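3-oxoacyl-(Acyl-carrier protein) synthase (Burkholderia xenovorans, PDB 4EFI) probably acts as a 3-oxoacyl-[acyl-carrier-protein] synthase of the thiolase-fold KAS III family, which joins an acyl group to malonyl-ACP in fatty acid synthesis. Local coordinates at residues F267-A272 with E289-N294; V54-W59 with I295-N300; D89-V94 with L151-D156; R18-V23 with M179-T184. One frame throughout, in Å; residues are numbered along the deposited sequence. Where two conformers were deposited one is given.

Contact 1. Residues F267-A272 with E289-N294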
loop_
_atom_site.group_PDB
_atom_site.type_symbol
_atom_site.label_atom_id
_atom_site.label_comp_id
_atom_site.label_asym_id
_atom_site.label_seq_id
_atom_site.Cartn_x
_atom_site.Cartn_y
_atom_site.Cartn_z
ATOM N N PHE A 267 9.909 11.098 -1.769
ATOM C CA PHE A 267 9.728 9.935 -2.624
ATOM C C PHE A 267 9.261 8.804 -1.717
ATOM O O PHE A 267 10.023 8.323 -0.877
ATOM C CB PHE A 267 11.052 9.562 -3.294
ATOM C CG PHE A 267 11.647 10.692 -4.120
ATOM C CD1 PHE A 267 11.179 10.978 -5.396
ATOM C CD2 PHE A 267 12.652 11.479 -3.601
ATOM C CE1 PHE A 267 11.734 12.028 -6.133
ATOM C CE2 PHE A 267 13.187 12.511 -4.327
ATOM C CZ PHE A 267 12.728 12.790 -5.584
ATOM N N LEU A 268 8.006 8.405 -1.886
ATOM C CA LEU A 268 7.337 7.453 -1.002
ATOM C C LEU A 268 7.321 6.090 -1.652
ATOM O O LEU A 268 6.597 5.893 -2.636
ATOM C CB LEU A 268 5.917 7.939 -0.763
ATOM C CG LEU A 268 5.823 9.351 -0.194
ATOM C CD1 LEU A 268 4.416 9.876 -0.315
ATOM C CD2 LEU A 268 6.263 9.341 1.261
ATOM N N PHE A 269 8.117 5.167 -1.130
ATOM C CA PHE A 269 8.193 3.816 -1.653
ATOM C C PHE A 269 7.415 2.860 -0.790
ATOM O O PHE A 269 7.390 2.978 0.436
ATOM C CB PHE A 269 9.640 3.324 -1.670
ATOM C CG PHE A 269 10.487 3.945 -2.747
ATOM C CD1 PHE A 269 11.040 5.196 -2.565
ATOM C CD2 PHE A 269 10.710 3.290 -3.946
ATOM C CE1 PHE A 269 11.821 5.793 -3.564
ATOM C CE2 PHE A 269 11.487 3.874 -4.939
ATOM C CZ PHE A 269 12.042 5.130 -4.738
ATOM N N HIS A 270 6.846 1.845 -1.419
ATOM C CA HIS A 270 6.355 0.707 -0.684
ATOM C C HIS A 270 7.459 0.227 0.224
ATOM O O HIS A 270 8.618 0.089 -0.208
ATOM C CB HIS A 270 5.937 -0.395 -1.639
ATOM C CG HIS A 270 5.796 -1.736 -0.978
ATOM N ND1 HIS A 270 4.992 -1.935 0.077
ATOM C CD2 HIS A 270 6.405 -2.954 -1.245
ATOM C CE1 HIS A 270 5.073 -3.217 0.462
ATOM N NE2 HIS A 270 5.938 -3.838 -0.348
ATOM N N GLN A 271 7.128 -0.027 1.487
ATOM C CA GLN A 271 8.116 -0.331 2.514
ATOM C C GLN A 271 8.457 -1.819 2.510
ATOM O O GLN A 271 8.093 -2.564 3.416
ATOM C CB GLN A 271 7.602 0.129 3.875
ATOM C CG GLN A 271 7.306 1.638 3.912
ATOM C CD GLN A 271 8.563 2.461 4.054
ATOM O OE1 GLN A 271 9.180 2.493 5.121
ATOM N NE2 GLN A 271 8.949 3.148 2.974
ATOM N N ALA A 272 9.136 -2.261 1.461
ATOM C CA ALA A 272 9.350 -3.682 1.242
ATOM C C ALA A 272 10.255 -4.289 2.308
ATOM O O ALA A 272 9.941 -5.339 2.883
ATOM C CB ALA A 272 9.941 -3.915 -0.150
ATOM N N GLU A 289 17.538 11.315 2.628
ATOM C CA GLU A 289 16.721 12.030 3.600
ATOM C C GLU A 289 15.316 12.347 3.054
ATOM O O GLU A 289 14.381 12.592 3.814
ATOM C CB GLU A 289 17.437 13.303 4.072
ATOM C CG GLU A 289 17.397 14.484 3.105
ATOM C CD GLU A 289 18.370 14.401 1.948
ATOM O OE1 GLU A 289 19.110 13.397 1.785
ATOM O OE2 GLU A 289 18.389 15.384 1.181
ATOM N N ARG A 290 15.154 12.318 1.736
ATOM C CA ARG A 290 13.853 12.573 1.138
ATOM C C ARG A 290 13.112 11.289 0.763
ATOM O O ARG A 290 12.147 11.315 -0.011
ATOM C CB ARG A 290 13.997 13.487 -0.054
ATOM C CG ARG A 290 13.990 14.942 0.386
ATOM C CD ARG A 290 14.613 15.889 -0.617
ATOM N NE ARG A 290 16.070 15.939 -0.555
ATOM C CZ ARG A 290 16.807 16.589 -1.454
ATOM N NH1 ARG A 290 16.213 17.188 -2.471
ATOM N NH2 ARG A 290 18.135 16.635 -1.357
ATOM N N VAL A 291 13.555 10.177 1.334
ATOM C CA VAL A 291 12.928 8.867 1.130
ATOM C C VAL A 291 12.445 8.379 2.499
ATOM O O VAL A 291 13.185 7.726 3.219
ATOM C CB VAL A 291 13.944 7.860 0.523
ATOM C CG1 VAL A 291 13.296 6.484 0.305
ATOM C CG2 VAL A 291 14.503 8.379 -0.792
ATOM N N PRO A 292 11.203 8.725 2.889
ATOM C CA PRO A 292 10.747 8.399 4.252
ATOM C C PRO A 292 10.627 6.897 4.502
ATOM O O PRO A 292 10.346 6.114 3.597
ATOM C CB PRO A 292 9.369 9.060 4.311
ATOM C CG PRO A 292 9.480 10.212 3.310
ATOM C CD PRO A 292 10.262 9.623 2.200
ATOM N N VAL A 293 10.854 6.515 5.750
ATOM C CA VAL A 293 10.806 5.118 6.160
ATOM C C VAL A 293 10.068 5.035 7.485
ATOM O O VAL A 293 10.362 5.785 8.428
ATOM C CB VAL A 293 12.230 4.527 6.336
ATOM C CG1 VAL A 293 12.176 3.114 6.878
ATOM C CG2 VAL A 293 12.962 4.534 5.003
ATOM N N ASN A 294 9.110 4.129 7.568
ATOM C CA ASN A 294 8.400 3.859 8.826
ATOM C C ASN A 294 8.300 2.364 9.111
ATOM O O ASN A 294 7.587 1.940 10.025
ATOM C CB ASN A 294 7.016 4.522 8.883
ATOM C CG ASN A 294 6.016 3.893 7.930
ATOM O OD1 ASN A 294 6.361 3.006 7.157
ATOM N ND2 ASN A 294 4.777 4.363 7.964
HETATM O O HOH W 1 9.859 6.114 0.847
#
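Gln271 meets Pro292, Val293 and Asn294 through a side chain whose chi1 of -59° sets CG anti to its own carbonyl carbon and whose chi2 of -78° bends the chain at CD. It is the centre of an inverse gamma turn that follows strand 266-269, an outermost strand of the five-stranded sheet in this thiolase fold, and the loop ahead of helix 295-298 runs beside that strand end. Both halves of the amide are held. Gln271 NE2 gives a nearly straight bond of 3.0 Å to Phe269 O and a weak one of 3.3 Å to Pro292 O, while Gln271 OE1 accepts Asn294 N at 2.9 Å from above the carbonyl plane. These partners fix which end of the amide is nitrogen. The Asn294 side chain crosses that of Gln271 at about a right angle, its ND2 bonded to Thr312 OG1. At the other end of the contact Phe267 N donates to Arg290 O at 2.9 Å. Apolar packing fills the middle: Leu268 CD2 rests on Pro292 CG at 3.9 Å, and Phe269 CD1 meets Val291 CG1, also at 3.9 Å. Helix 305-313 covers Leu268 and Gln271 through Leu309. Next in the chain to Gln271, His270 probably corresponds to the histidine of the Cys-His-Asn set of KAS III enzymes; it touches Cys128 and Asn300. A water in the plane of the Phe269 ring, at its edge, joins the two backbones: it accepts from Phe269 N and donates to Phe267 O and, at 2.8 Å, to Pro292 O.

Contact 2. Residues V54-W59 with I295-N300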
loop_
_atom_site.group_PDB
_atom_site.type_symbol
_atom_site.label_atom_id
_atom_site.label_comp_id
_atom_site.label_asym_id
_atom_site.label_seq_id
_atom_site.Cartn_x
_atom_site.Cartn_y
_atom_site.Cartn_z
ATOM N N VAL A 54 12.949 -3.594 10.886
ATOM C CA VAL A 54 11.670 -3.687 11.659
ATOM C C VAL A 54 11.834 -3.977 13.177
ATOM O O VAL A 54 12.230 -5.114 13.531
ATOM C CB VAL A 54 10.750 -4.825 11.091
ATOM C CG1 VAL A 54 9.369 -4.803 11.747
ATOM C CG2 VAL A 54 10.591 -4.732 9.573
ATOM N N ASN A 55 11.544 -2.979 14.045
ATOM C CA ASN A 55 11.659 -3.106 15.510
ATOM C C ASN A 55 10.351 -3.573 16.144
ATOM O O ASN A 55 10.337 -4.325 17.121
ATOM C CB ASN A 55 12.052 -1.769 16.144
ATOM C CG ASN A 55 13.402 -1.253 15.656
ATOM O OD1 ASN A 55 14.413 -1.924 15.807
ATOM N ND2 ASN A 55 13.404 -0.069 15.046
ATOM N N ARG A 56 9.262 -3.072 15.592
ATOM C CA ARG A 56 7.904 -3.332 16.063
ATOM C C ARG A 56 6.989 -3.427 14.860
ATOM O O ARG A 56 7.301 -2.892 13.804
ATOM C CB ARG A 56 7.440 -2.159 16.955
ATOM C CG ARG A 56 7.992 -2.183 18.368
ATOM C CD ARG A 56 7.873 -0.831 19.107
ATOM N NE ARG A 56 8.772 0.150 18.525
ATOM C CZ ARG A 56 10.081 0.203 18.751
ATOM N NH1 ARG A 56 10.665 -0.658 19.573
ATOM N NH2 ARG A 56 10.808 1.129 18.151
ATOM N N ARG A 57 5.838 -4.063 15.033
ATOM C CA ARG A 57 4.775 -4.046 14.040
ATOM C C ARG A 57 3.438 -4.263 14.744
ATOM O O ARG A 57 3.406 -4.663 15.913
ATOM C CB ARG A 57 5.005 -5.097 12.936
ATOM C CG ARG A 57 4.646 -6.529 13.274
ATOM C CD ARG A 57 5.638 -7.176 14.197
ATOM N NE ARG A 57 6.912 -7.513 13.552
ATOM C CZ ARG A 57 8.108 -7.442 14.120
ATOM N NH1 ARG A 57 9.183 -7.845 13.453
ATOM N NH2 ARG A 57 8.253 -6.981 15.354
ATOM N N ARG A 58 2.349 -3.945 14.059
ATOM C CA ARG A 58 1.014 -4.170 14.619
ATOM C C ARG A 58 0.338 -5.357 13.970
ATOM O O ARG A 58 0.382 -5.484 12.739
ATOM C CB ARG A 58 0.140 -2.933 14.417
ATOM C CG ARG A 58 0.756 -1.641 14.904
ATOM C CD ARG A 58 1.091 -1.686 16.377
ATOM N NE ARG A 58 1.521 -0.376 16.899
ATOM C CZ ARG A 58 0.725 0.547 17.445
ATOM N NH1 ARG A 58 -0.570 0.339 17.581
ATOM N NH2 ARG A 58 1.235 1.700 17.869
ATOM N N TRP A 59 -0.259 -6.236 14.765
ATOM C CA TRP A 59 -0.957 -7.405 14.245
ATOM C C TRP A 59 -2.427 -7.398 14.648
ATOM O O TRP A 59 -2.762 -7.262 15.824
ATOM C CB TRP A 59 -0.328 -8.700 14.732
ATOM C CG TRP A 59 0.923 -9.133 14.013
ATOM C CD1 TRP A 59 1.511 -8.539 12.926
ATOM C CD2 TRP A 59 1.711 -10.273 14.336
ATOM N NE1 TRP A 59 2.632 -9.269 12.565
ATOM C CE2 TRP A 59 2.766 -10.330 13.412
ATOM C CE3 TRP A 59 1.610 -11.259 15.316
ATOM C CZ2 TRP A 59 3.734 -11.338 13.446
ATOM C CZ3 TRP A 59 2.575 -12.268 15.352
ATOM C CH2 TRP A 59 3.619 -12.291 14.417
ATOM N N ILE A 295 9.087 1.566 8.399
ATOM C CA ILE A 295 9.081 0.118 8.540
ATOM C C ILE A 295 9.537 -0.279 9.944
ATOM O O ILE A 295 9.171 -1.342 10.464
ATOM C CB ILE A 295 9.927 -0.517 7.396
ATOM C CG1 ILE A 295 9.446 -1.945 7.102
ATOM C CG2 ILE A 295 11.387 -0.420 7.722
ATOM C CD1 ILE A 295 10.231 -2.666 6.025
ATOM N N GLY A 296 10.324 0.568 10.590
ATOM C CA GLY A 296 10.757 0.267 11.935
ATOM C C GLY A 296 9.657 0.099 12.965
ATOM O O GLY A 296 9.808 -0.657 13.935
ATOM N N GLU A 297 8.568 0.837 12.789
ATOM C CA GLU A 297 7.471 0.810 13.757
ATOM C C GLU A 297 6.286 -0.031 13.299
ATOM O O GLU A 297 5.488 -0.438 14.117
ATOM C CB GLU A 297 6.949 2.228 14.051
ATOM C CG GLU A 297 7.971 3.188 14.629
ATOM C CD GLU A 297 8.594 2.689 15.923
ATOM O OE1 GLU A 297 7.850 2.271 16.835
ATOM O OE2 GLU A 297 9.838 2.706 16.020
ATOM N N TYR A 298 6.161 -0.271 11.991
ATOM C CA TYR A 298 4.966 -0.890 11.433
ATOM C C TYR A 298 5.222 -2.144 10.610
ATOM O O TYR A 298 4.269 -2.830 10.231
ATOM C CB TYR A 298 4.140 0.108 10.605
ATOM C CG TYR A 298 3.730 1.284 11.435
ATOM C CD1 TYR A 298 2.741 1.163 12.407
ATOM C CD2 TYR A 298 4.390 2.512 11.310
ATOM C CE1 TYR A 298 2.403 2.245 13.216
ATOM C CE2 TYR A 298 4.064 3.579 12.113
ATOM C CZ TYR A 298 3.078 3.439 13.059
ATOM O OH TYR A 298 2.735 4.512 13.873
ATOM N N GLY A 299 6.487 -2.472 10.348
ATOM C CA GLY A 299 6.797 -3.525 9.400
ATOM C C GLY A 299 6.317 -3.165 8.010
ATOM O O GLY A 299 5.932 -2.028 7.729
ATOM N N ASN A 300 6.351 -4.152 7.126
ATOM C CA ASN A 300 5.835 -4.043 5.766
ATOM C C ASN A 300 4.331 -4.278 5.838
ATOM O O ASN A 300 3.905 -5.361 6.225
ATOM C CB ASN A 300 6.547 -5.114 4.933
ATOM C CG ASN A 300 6.032 -5.269 3.529
ATOM O OD1 ASN A 300 4.883 -4.956 3.206
ATOM N ND2 ASN A 300 6.894 -5.818 2.672
HETATM O O HOH W 2 1.853 -2.563 11.559
HETATM O O HOH W 3 4.260 0.000 16.525
HETATM O O HOH W 4 3.429 3.266 16.667
#
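Arg56 and Glu297 join strand 56-58, half of a two-stranded antiparallel sheet with strand 30-32, to the short helix 295-298, which leads to Asn300, probably the asparagine of the Cys-His-Asn set of KAS III enzymes. The charged contact is a side-on, two-nitrogen salt bridge, formed by one of two modelled conformers of Glu297. The side chains lie side by side, with NE of Arg56 2.9 Å from OE1 of Glu297 and NH2 of Arg56 2.8 Å from OE2 of Glu297, the latter on its syn lone pair. Guanidinium and carboxylate planes are 29° apart. Among backbone bonds, Gly296 O takes two donors from the same face of its plane, Asn55 N at 2.9 Å and Arg56 N at 3.0 Å. The apolar contact centres on Val54: in one of its two modelled conformers Val54 CG2 meets Ile295 CG1 at 3.9 Å, while Val54 CG1 lies against Gly299 CA, where the chain leaves the helix with a positive phi of 63°. Water links fill in around Arg58, whose NH1 bonds to Pro27 O and Glu353. One water joins Arg58 N to Tyr298 O; another accepts from Arg58 NE and donates to Glu297 O at 2.7 Å.

Contact 3. Residues D89-V94 with L151-D156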
loop_
_atom_site.group_PDB
_atom_site.type_symbol
_atom_site.label_atom_id
_atom_site.label_comp_id
_atom_site.label_asym_id
_atom_site.label_seq_id
_atom_site.Cartn_x
_atom_site.Cartn_y
_atom_site.Cartn_z
ATOM N N ASP A 89 -19.567 9.079 -3.825
ATOM C CA ASP A 89 -19.948 8.538 -5.139
ATOM C C ASP A 89 -19.341 7.194 -5.499
ATOM O O ASP A 89 -19.904 6.484 -6.320
ATOM C CB ASP A 89 -19.611 9.555 -6.232
ATOM C CG ASP A 89 -20.319 10.873 -6.028
ATOM O OD1 ASP A 89 -21.558 10.848 -5.820
ATOM O OD2 ASP A 89 -19.663 11.935 -6.101
ATOM N N ALA A 90 -18.199 6.847 -4.913
ATOM C CA ALA A 90 -17.594 5.542 -5.152
ATOM C C ALA A 90 -16.712 5.176 -3.984
ATOM O O ALA A 90 -16.093 6.053 -3.359
ATOM C CB ALA A 90 -16.753 5.577 -6.433
ATOM N N LEU A 91 -16.654 3.887 -3.693
ATOM C CA LEU A 91 -15.724 3.330 -2.729
ATOM C C LEU A 91 -15.006 2.165 -3.398
ATOM O O LEU A 91 -15.631 1.203 -3.869
ATOM C CB LEU A 91 -16.441 2.836 -1.468
ATOM C CG LEU A 91 -15.473 2.384 -0.365
ATOM C CD1 LEU A 91 -15.921 2.763 1.030
ATOM C CD2 LEU A 91 -15.188 0.897 -0.463
ATOM N N ILE A 92 -13.683 2.266 -3.439
ATOM C CA ILE A 92 -12.843 1.211 -3.985
ATOM C C ILE A 92 -12.058 0.587 -2.852
ATOM O O ILE A 92 -11.378 1.307 -2.125
ATOM C CB ILE A 92 -11.880 1.801 -5.017
ATOM C CG1 ILE A 92 -12.654 2.551 -6.114
ATOM C CG2 ILE A 92 -11.029 0.689 -5.638
ATOM C CD1 ILE A 92 -11.759 3.251 -7.143
ATOM N N PHE A 93 -12.176 -0.725 -2.688
ATOM C CA PHE A 93 -11.465 -1.472 -1.640
ATOM C C PHE A 93 -10.350 -2.281 -2.274
ATOM O O PHE A 93 -10.601 -3.252 -3.014
ATOM C CB PHE A 93 -12.456 -2.389 -0.886
ATOM C CG PHE A 93 -11.819 -3.230 0.217
ATOM C CD1 PHE A 93 -11.232 -2.640 1.310
ATOM C CD2 PHE A 93 -11.838 -4.608 0.161
ATOM C CE1 PHE A 93 -10.672 -3.419 2.337
ATOM C CE2 PHE A 93 -11.277 -5.381 1.166
ATOM C CZ PHE A 93 -10.719 -4.790 2.254
ATOM N N VAL A 94 -9.119 -1.868 -2.025
ATOM C CA VAL A 94 -7.932 -2.540 -2.542
ATOM C C VAL A 94 -7.309 -3.311 -1.396
ATOM O O VAL A 94 -6.925 -2.709 -0.371
ATOM C CB VAL A 94 -6.921 -1.542 -3.100
ATOM C CG1 VAL A 94 -5.670 -2.281 -3.598
ATOM C CG2 VAL A 94 -7.572 -0.728 -4.210
ATOM N N LEU A 151 -13.863 7.466 -2.125
ATOM C CA LEU A 151 -13.099 6.900 -1.015
ATOM C C LEU A 151 -12.302 5.692 -1.493
ATOM O O LEU A 151 -12.836 4.788 -2.139
ATOM C CB LEU A 151 -14.030 6.468 0.126
ATOM C CG LEU A 151 -14.789 7.617 0.797
ATOM C CD1 LEU A 151 -15.643 7.055 1.923
ATOM C CD2 LEU A 151 -13.831 8.654 1.349
ATOM N N LEU A 152 -11.003 5.700 -1.169
ATOM C CA LEU A 152 -10.125 4.587 -1.444
ATOM C C LEU A 152 -9.778 3.917 -0.140
ATOM O O LEU A 152 -9.055 4.484 0.691
ATOM C CB LEU A 152 -8.837 5.036 -2.141
ATOM C CG LEU A 152 -8.979 5.916 -3.371
ATOM C CD1 LEU A 152 -7.598 6.371 -3.807
ATOM C CD2 LEU A 152 -9.709 5.201 -4.481
ATOM N N ALA A 153 -10.302 2.713 0.040
ATOM C CA ALA A 153 -10.065 1.910 1.230
ATOM C C ALA A 153 -8.973 0.918 0.874
ATOM O O ALA A 153 -9.200 -0.024 0.108
ATOM C CB ALA A 153 -11.346 1.185 1.617
ATOM N N VAL A 154 -7.747 1.148 1.349
ATOM C CA VAL A 154 -6.587 0.384 0.931
ATOM C C VAL A 154 -5.967 -0.201 2.199
ATOM O O VAL A 154 -5.522 0.541 3.088
ATOM C CB VAL A 154 -5.583 1.244 0.152
ATOM C CG1 VAL A 154 -4.373 0.386 -0.278
ATOM C CG2 VAL A 154 -6.282 1.894 -1.038
ATOM N N GLY A 155 -5.990 -1.525 2.328
ATOM C CA GLY A 155 -5.571 -2.124 3.587
ATOM C C GLY A 155 -5.344 -3.609 3.466
ATOM O O GLY A 155 -5.768 -4.253 2.505
ATOM N N ASP A 156 -4.682 -4.171 4.468
ATOM C CA ASP A 156 -4.390 -5.599 4.456
ATOM C C ASP A 156 -4.105 -6.062 5.869
ATOM O O ASP A 156 -3.642 -5.273 6.718
ATOM C CB ASP A 156 -3.153 -5.907 3.598
ATOM C CG ASP A 156 -3.471 -6.631 2.303
ATOM O OD1 ASP A 156 -4.497 -7.326 2.176
ATOM O OD2 ASP A 156 -2.644 -6.496 1.383
#
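Two parallel neighbours of the six-stranded mixed sheet in this thiolase fold, strands 90-94 and 149-156, meet here, Leu91 through Val94 pairing in order with Leu151 through Val154. The segments run only 15° from parallel. Five backbone bonds alternate in direction between them: Leu151 N to Ala90 O, Ile92 N to Leu151 O, Ala153 N to Ile92 O at 2.8 Å, Val94 N to Ala153 O at 2.8 Å, and Gly155 N to Val94 O at 3.1 Å. Four of the five accepting carbonyls, all but that of Ala90, also receive CA-H contacts, the shortest from Phe93 CA to Ala153 O at 3.2 Å. On the face carrying Leu91, Phe93, Leu151 and Ala153, Phe93 holds CG anti to its backbone N (chi1 179°). Ala153 CB lies in the plane of the Phe93 ring at its edge, 3.8 Å from CD1 of Phe93. The small alanine also receives Leu91 CD2, more loosely. On the reverse face Ile92 and Leu152 lie side by side, pointing the same way, and touch between Ile92 CD1 and Leu152 CD2 at 3.9 Å; further along, Val94 CB meets Val154 CG2 at 4.1 Å. Every touching residue is buried. Helix 105-112 packs on Leu91 and Phe93, helix 130-143 on Ile92, Val94 and Leu152. These helices lie on the beta-alpha-beta crossovers that pass from strand 90-94 to its other neighbour, strand 120-124, and from there to strand 149-156.

Contact 4. Residues R18-V23 with M179-T184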
loop_
_atom_site.group_PDB
_atom_site.type_symbol
_atom_site.label_atom_id
_atom_site.label_comp_id
_atom_site.label_asym_id
_atom_site.label_seq_id
_atom_site.Cartn_x
_atom_site.Cartn_y
_atom_site.Cartn_z
ATOM N N ARG A 18 -8.155 15.848 -6.677
ATOM C CA ARG A 18 -7.101 16.014 -5.688
ATOM C C ARG A 18 -7.344 15.109 -4.497
ATOM O O ARG A 18 -8.485 14.731 -4.192
ATOM C CB ARG A 18 -7.026 17.470 -5.202
ATOM C CG ARG A 18 -8.285 17.979 -4.522
ATOM C CD ARG A 18 -8.205 19.460 -4.124
ATOM N NE ARG A 18 -7.399 19.684 -2.925
ATOM C CZ ARG A 18 -7.843 19.529 -1.681
ATOM N NH1 ARG A 18 -7.032 19.747 -0.656
ATOM N NH2 ARG A 18 -9.094 19.147 -1.462
ATOM N N ILE A 19 -6.261 14.749 -3.824
ATOM C CA ILE A 19 -6.351 14.104 -2.539
ATOM C C ILE A 19 -6.846 15.144 -1.532
ATOM O O ILE A 19 -6.275 16.237 -1.409
ATOM C CB ILE A 19 -5.001 13.525 -2.095
ATOM C CG1 ILE A 19 -4.573 12.421 -3.058
ATOM C CG2 ILE A 19 -5.097 13.000 -0.675
ATOM C CD1 ILE A 19 -3.164 11.888 -2.818
ATOM N N ALA A 20 -7.906 14.798 -0.804
ATOM C CA ALA A 20 -8.513 15.692 0.172
ATOM C C ALA A 20 -8.184 15.337 1.628
ATOM O O ALA A 20 -8.384 16.165 2.517
ATOM C CB ALA A 20 -10.028 15.689 -0.024
ATOM N N GLY A 21 -7.710 14.126 1.892
ATOM C CA GLY A 21 -7.404 13.691 3.250
ATOM C C GLY A 21 -6.989 12.242 3.245
ATOM O O GLY A 21 -7.350 11.511 2.302
ATOM N N VAL A 22 -6.244 11.818 4.261
ATOM C CA VAL A 22 -5.811 10.422 4.388
ATOM C C VAL A 22 -5.781 10.061 5.880
ATOM O O VAL A 22 -5.222 10.802 6.688
ATOM C CB VAL A 22 -4.382 10.192 3.841
ATOM C CG1 VAL A 22 -4.029 8.697 3.862
ATOM C CG2 VAL A 22 -4.191 10.764 2.452
ATOM N N VAL A 23 -6.431 8.966 6.253
ATOM C CA VAL A 23 -6.311 8.449 7.610
ATOM C C VAL A 23 -5.889 6.976 7.565
ATOM O O VAL A 23 -6.420 6.187 6.749
ATOM C CB VAL A 23 -7.627 8.572 8.400
ATOM C CG1 VAL A 23 -7.527 7.924 9.770
ATOM C CG2 VAL A 23 -8.016 10.033 8.541
ATOM N N MET A 179 -7.867 4.928 4.636
ATOM C CA MET A 179 -8.877 5.531 3.786
ATOM C C MET A 179 -8.347 6.855 3.257
ATOM O O MET A 179 -7.901 7.685 4.040
ATOM C CB MET A 179 -10.211 5.722 4.536
ATOM C CG MET A 179 -11.380 6.021 3.593
ATOM S SD MET A 179 -11.943 4.535 2.702
ATOM C CE MET A 179 -13.022 3.820 3.923
ATOM N N THR A 180 -8.429 7.032 1.942
ATOM C CA THR A 180 -8.027 8.250 1.245
ATOM C C THR A 180 -9.250 8.846 0.578
ATOM O O THR A 180 -10.030 8.125 -0.071
ATOM C CB THR A 180 -6.967 7.943 0.158
ATOM O OG1 THR A 180 -5.788 7.419 0.780
ATOM C CG2 THR A 180 -6.578 9.204 -0.637
ATOM N N ALA A 181 -9.442 10.151 0.744
ATOM C CA ALA A 181 -10.548 10.884 0.120
ATOM C C ALA A 181 -10.021 11.592 -1.102
ATOM O O ALA A 181 -8.991 12.260 -1.035
ATOM C CB ALA A 181 -11.105 11.928 1.086
ATOM N N LEU A 182 -10.750 11.475 -2.203
ATOM C CA LEU A 182 -10.476 12.214 -3.424
ATOM C C LEU A 182 -11.671 13.091 -3.744
ATOM O O LEU A 182 -12.804 12.685 -3.553
ATOM C CB LEU A 182 -10.253 11.282 -4.616
ATOM C CG LEU A 182 -9.213 10.200 -4.474
ATOM C CD1 LEU A 182 -9.195 9.395 -5.766
ATOM C CD2 LEU A 182 -7.827 10.780 -4.186
ATOM N N GLU A 183 -11.418 14.284 -4.273
ATOM C CA GLU A 183 -12.491 15.216 -4.634
ATOM C C GLU A 183 -12.172 15.971 -5.921
ATOM O O GLU A 183 -11.019 16.253 -6.231
ATOM C CB GLU A 183 -12.755 16.238 -3.508
ATOM C CG GLU A 183 -14.059 17.033 -3.688
ATOM C CD GLU A 183 -14.445 17.889 -2.496
ATOM O OE1 GLU A 183 -13.541 18.425 -1.829
ATOM O OE2 GLU A 183 -15.666 18.028 -2.258
ATOM N N THR A 184 -13.212 16.302 -6.667
ATOM C CA THR A 184 -13.104 17.207 -7.789
ATOM C C THR A 184 -12.358 18.486 -7.350
ATOM O O THR A 184 -12.568 19.005 -6.242
ATOM C CB THR A 184 -14.534 17.468 -8.378
ATOM O OG1 THR A 184 -14.469 18.378 -9.479
ATOM C CG2 THR A 184 -15.475 17.989 -7.331
#
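Strands 17-26 and 176-184 run antiparallel, their segments 143° apart in direction, with Ile19 facing Leu182 and Val22 facing Thr180 in non-hydrogen-bonded pairs. The register slips by one residue between these pairs: Ala20 and Gly21 together stand opposite Ala181. Ala20 N donates almost straight to Ala181 O at 2.8 Å, whereas Ala181 N donates to Gly21 O at 2.9 Å, so the extra residue is absorbed without losing a bond of Ala181. The psi of Ala20, -17°, departs from strand values, and Ala20 CB points toward the partner strand, 4.1 Å from Ala181 CB. Reciprocal backbone bonds close both ends, Arg18 with Glu183 and Val23 with Met179. On the face of Ile19, Val22, Thr180 and Leu182, Ile19 CG1 meets Leu182 CD2 at 3.8 Å, the two side chains crossing obliquely, and Ile19 CG2 touches Thr180 CG2 at 4.1 Å. Thr180 lies side by side with Val22, its OG1 3.8 Å from Val22 CG1; that hydroxyl is hydrogen-bonded to Tyr131 OH. Helix 130-143 covers this face through Leu135, Met139 and Ile142. Over the other, Leu77 of helix 66-81 packs on Val23, Met179 and Ala181. The Glu183 carboxylate pairs with Arg149 on the adjoining strand. Two residues opposite one, with a near-helical psi at the first, fit a classic beta bulge, although Gly21 N stands farther from Ala181 O than in the textbook form; it is set inside the mixed sheet of the thiolase fold between two helical layers.

From the N terminus the chain opens contact 4 at 18-23, contact 2 at 54-59 and contact 3 at 89-94. Contact 3 closes first, at 151-156, nested inside both of the others; contact 4 closes at 179-184. Contact 2 is still open then, so these two cross. Contact 1 opens and closes later, at 267-272 and 289-294, inside the long loop that 295-300 finally shuts. Contacts 3 and 4 share one sheet, joined where Leu152 N meets Thr180 O at 2.8 Å. Contacts 1 and 2 touch through Ala272 O and Asn300 ND2, linking the other sheet's edge to the 54-59 region. Contacts 1 and 3 lie on opposite sides of the chain's centre.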